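Local coordinates for protein lytic chitin monooxygenase (Enterococcus faecalis, PDB 4A02) that cleaves crystalline alpha- and beta-chitin oxidatively as a secreted, copper-dependent lytic polysaccharide monooxygenase, working in synergy with a chitinase, at residues Asn110-Ala115 with Thr136-Tyr141. Numbering follows the deposited sequence.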
loop_
_atom_site.group_PDB
_atom_site.type_symbol
_atom_site.label_atom_id
_atom_site.label_comp_id
_atom_site.label_asym_id
_atom_site.label_seq_id
_atom_site.Cartn_x
_atom_site.Cartn_y
_atom_site.Cartn_z
ATOM N N ASN A 110 3.218 -12.439 -7.852
ATOM C CA ASN A 110 4.608 -12.237 -7.472
ATOM C C ASN A 110 4.787 -11.811 -6.023
ATOM O O ASN A 110 5.907 -11.440 -5.643
ATOM C CB ASN A 110 5.256 -11.236 -8.402
ATOM C CG ASN A 110 5.327 -11.748 -9.812
ATOM O OD1 ASN A 110 5.526 -12.924 -10.043
ATOM N ND2 ASN A 110 5.119 -10.827 -10.777
ATOM N N PHE A 111 3.723 -11.875 -5.239
ATOM C CA PHE A 111 3.685 -11.497 -3.834
ATOM C C PHE A 111 3.350 -12.711 -2.974
ATOM O O PHE A 111 2.621 -13.604 -3.416
ATOM C CB PHE A 111 2.660 -10.419 -3.550
ATOM C CG PHE A 111 2.851 -9.060 -4.166
ATOM C CD1 PHE A 111 2.830 -8.828 -5.512
ATOM C CD2 PHE A 111 3.014 -7.950 -3.323
ATOM C CE1 PHE A 111 2.924 -7.556 -6.041
ATOM C CE2 PHE A 111 3.134 -6.666 -3.842
ATOM C CZ PHE A 111 3.094 -6.475 -5.211
ATOM N N ASP A 112 3.805 -12.655 -1.730
ATOM C CA ASP A 112 3.325 -13.524 -0.658
ATOM C C ASP A 112 2.446 -12.708 0.268
ATOM O O ASP A 112 2.767 -11.564 0.599
ATOM C CB ASP A 112 4.480 -14.092 0.172
ATOM C CG ASP A 112 5.415 -15.033 -0.618
ATOM O OD1 ASP A 112 4.921 -15.731 -1.516
ATOM O OD2 ASP A 112 6.615 -15.031 -0.320
ATOM N N LYS A 113 1.391 -13.330 0.784
ATOM C CA LYS A 113 0.608 -12.738 1.852
ATOM C C LYS A 113 1.314 -12.913 3.179
ATOM O O LYS A 113 1.753 -14.037 3.482
ATOM C CB LYS A 113 -0.809 -13.337 1.916
ATOM C CG LYS A 113 -1.703 -12.535 2.833
ATOM C CD LYS A 113 -3.143 -12.999 2.786
ATOM C CE LYS A 113 -4.044 -11.984 3.420
ATOM N NZ LYS A 113 -5.418 -12.430 3.652
ATOM N N ILE A 114 1.477 -11.847 3.927
ATOM C CA ILE A 114 2.240 -11.876 5.178
ATOM C C ILE A 114 1.443 -11.507 6.410
ATOM O O ILE A 114 1.942 -11.801 7.542
ATOM C CB ILE A 114 3.553 -11.068 5.076
ATOM C CG1 ILE A 114 3.318 -9.611 4.797
ATOM C CG2 ILE A 114 4.474 -11.741 4.063
ATOM C CD1 ILE A 114 4.558 -8.748 4.947
ATOM N N ALA A 115 0.278 -10.929 6.318
ATOM C CA ALA A 115 -0.548 -10.650 7.495
ATOM C C ALA A 115 -1.992 -10.487 7.106
ATOM O O ALA A 115 -2.305 -9.997 6.021
ATOM C CB ALA A 115 -0.067 -9.387 8.236
ATOM N N THR A 136 12.306 -13.001 6.600
ATOM C CA THR A 136 13.719 -12.815 6.770
ATOM C C THR A 136 14.568 -13.051 5.530
ATOM O O THR A 136 15.717 -12.638 5.554
ATOM C CB THR A 136 14.233 -13.648 7.976
ATOM O OG1 THR A 136 13.972 -14.974 7.724
ATOM C CG2 THR A 136 13.501 -13.194 9.212
ATOM N N ASP A 137 14.039 -13.658 4.488
ATOM C CA ASP A 137 14.776 -13.812 3.270
ATOM C C ASP A 137 14.839 -12.525 2.474
ATOM O O ASP A 137 15.660 -12.426 1.558
ATOM C CB ASP A 137 14.217 -14.915 2.345
ATOM C CG ASP A 137 12.862 -14.633 1.776
ATOM O OD1 ASP A 137 12.088 -13.852 2.345
ATOM O OD2 ASP A 137 12.546 -15.258 0.705
ATOM N N ARG A 138 13.971 -11.555 2.731
ATOM C CA ARG A 138 13.832 -10.463 1.768
ATOM C C ARG A 138 15.031 -9.523 1.811
ATOM O O ARG A 138 15.538 -9.173 2.868
ATOM C CB ARG A 138 12.549 -9.665 2.044
ATOM C CG ARG A 138 11.283 -10.445 1.853
ATOM C CD ARG A 138 11.198 -11.115 0.509
ATOM N NE ARG A 138 9.833 -11.402 0.061
ATOM C CZ ARG A 138 9.107 -12.428 0.418
ATOM N NH1 ARG A 138 9.559 -13.385 1.224
ATOM N NH2 ARG A 138 7.859 -12.501 -0.039
ATOM N N LYS A 139 15.411 -9.048 0.636
ATOM C CA LYS A 139 16.484 -8.082 0.482
ATOM C C LYS A 139 16.229 -7.253 -0.759
ATOM O O LYS A 139 15.707 -7.786 -1.758
ATOM C CB LYS A 139 17.848 -8.746 0.395
ATOM C CG LYS A 139 19.025 -7.849 0.586
ATOM C CD LYS A 139 20.318 -8.511 0.721
ATOM C CE LYS A 139 21.494 -7.577 0.887
ATOM N NZ LYS A 139 22.785 -8.327 0.604
ATOM N N GLY A 140 16.605 -5.992 -0.698
ATOM C CA GLY A 140 16.551 -5.109 -1.859
ATOM C C GLY A 140 15.194 -4.435 -2.011
ATOM O O GLY A 140 14.398 -4.360 -1.090
ATOM N N TYR A 141 14.960 -3.891 -3.208
ATOM C CA TYR A 141 13.725 -3.193 -3.502
ATOM C C TYR A 141 12.557 -4.155 -3.474
ATOM O O TYR A 141 12.587 -5.176 -4.209
ATOM C CB TYR A 141 13.835 -2.519 -4.855
ATOM C CG TYR A 141 12.605 -1.797 -5.367
ATOM C CD1 TYR A 141 11.641 -1.265 -4.518
ATOM C CD2 TYR A 141 12.421 -1.649 -6.734
ATOM C CE1 TYR A 141 10.521 -0.622 -5.006
ATOM C CE2 TYR A 141 11.337 -0.966 -7.234
ATOM C CZ TYR A 141 10.377 -0.459 -6.386
ATOM O OH TYR A 141 9.311 0.250 -6.903
HETATM O O HOH W 1 7.737 -15.372 2.233
#
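Asp112 and Arg138 form a salt bridge that spans the two segments. Arg138 NH2 donates to Asp112 OD2 at 2.8 Å, with a bent N-H...O angle of 145°. The nitrogen sits above the carboxylate plane, and the oxygen is tilted from the guanidinium plane. The two planes are 78° apart, and the bridge is a single bond to one oxygen, not a paired, side-on one. The Arg138 chain bends at chi2 (-53°), runs on extended at CG-CD, and turns again before the guanidinium, which brings NH2 to the aspartate.

A water closes the same link. It donates to Asp112 OD2 (2.8 Å from the water oxygen). It accepts from Arg138 NH1 (2.9 Å) at the guanidinium edge.

The strands here belong to the immunoglobulin-like (fibronectin type III-like) beta-sandwich of AA10 monooxygenases, and the bridge lies away from the copper site. It ties the start of strand 111-120 to the loop that joins strand 127-134 to strand 142-150. Strand 111-120 pairs with strand 88-96 in antiparallel fashion, and a classic bulge interrupts the pairing where Ile114 and Ala115 share Tyr93 as partner.

Further charges make this a network. Asp137 OD1 takes a straighter bond from Arg138 NH1 at 2.8 Å, in the guanidinium plane and through its syn lone pair. Two aspartates thus face the buried Arg138, and probably offset its charge. Arg138 NE donates to the carbonyl of Thr96, so all three guanidinium nitrogens are engaged. Asp112 OD1 meets Lys97 in another salt bridge.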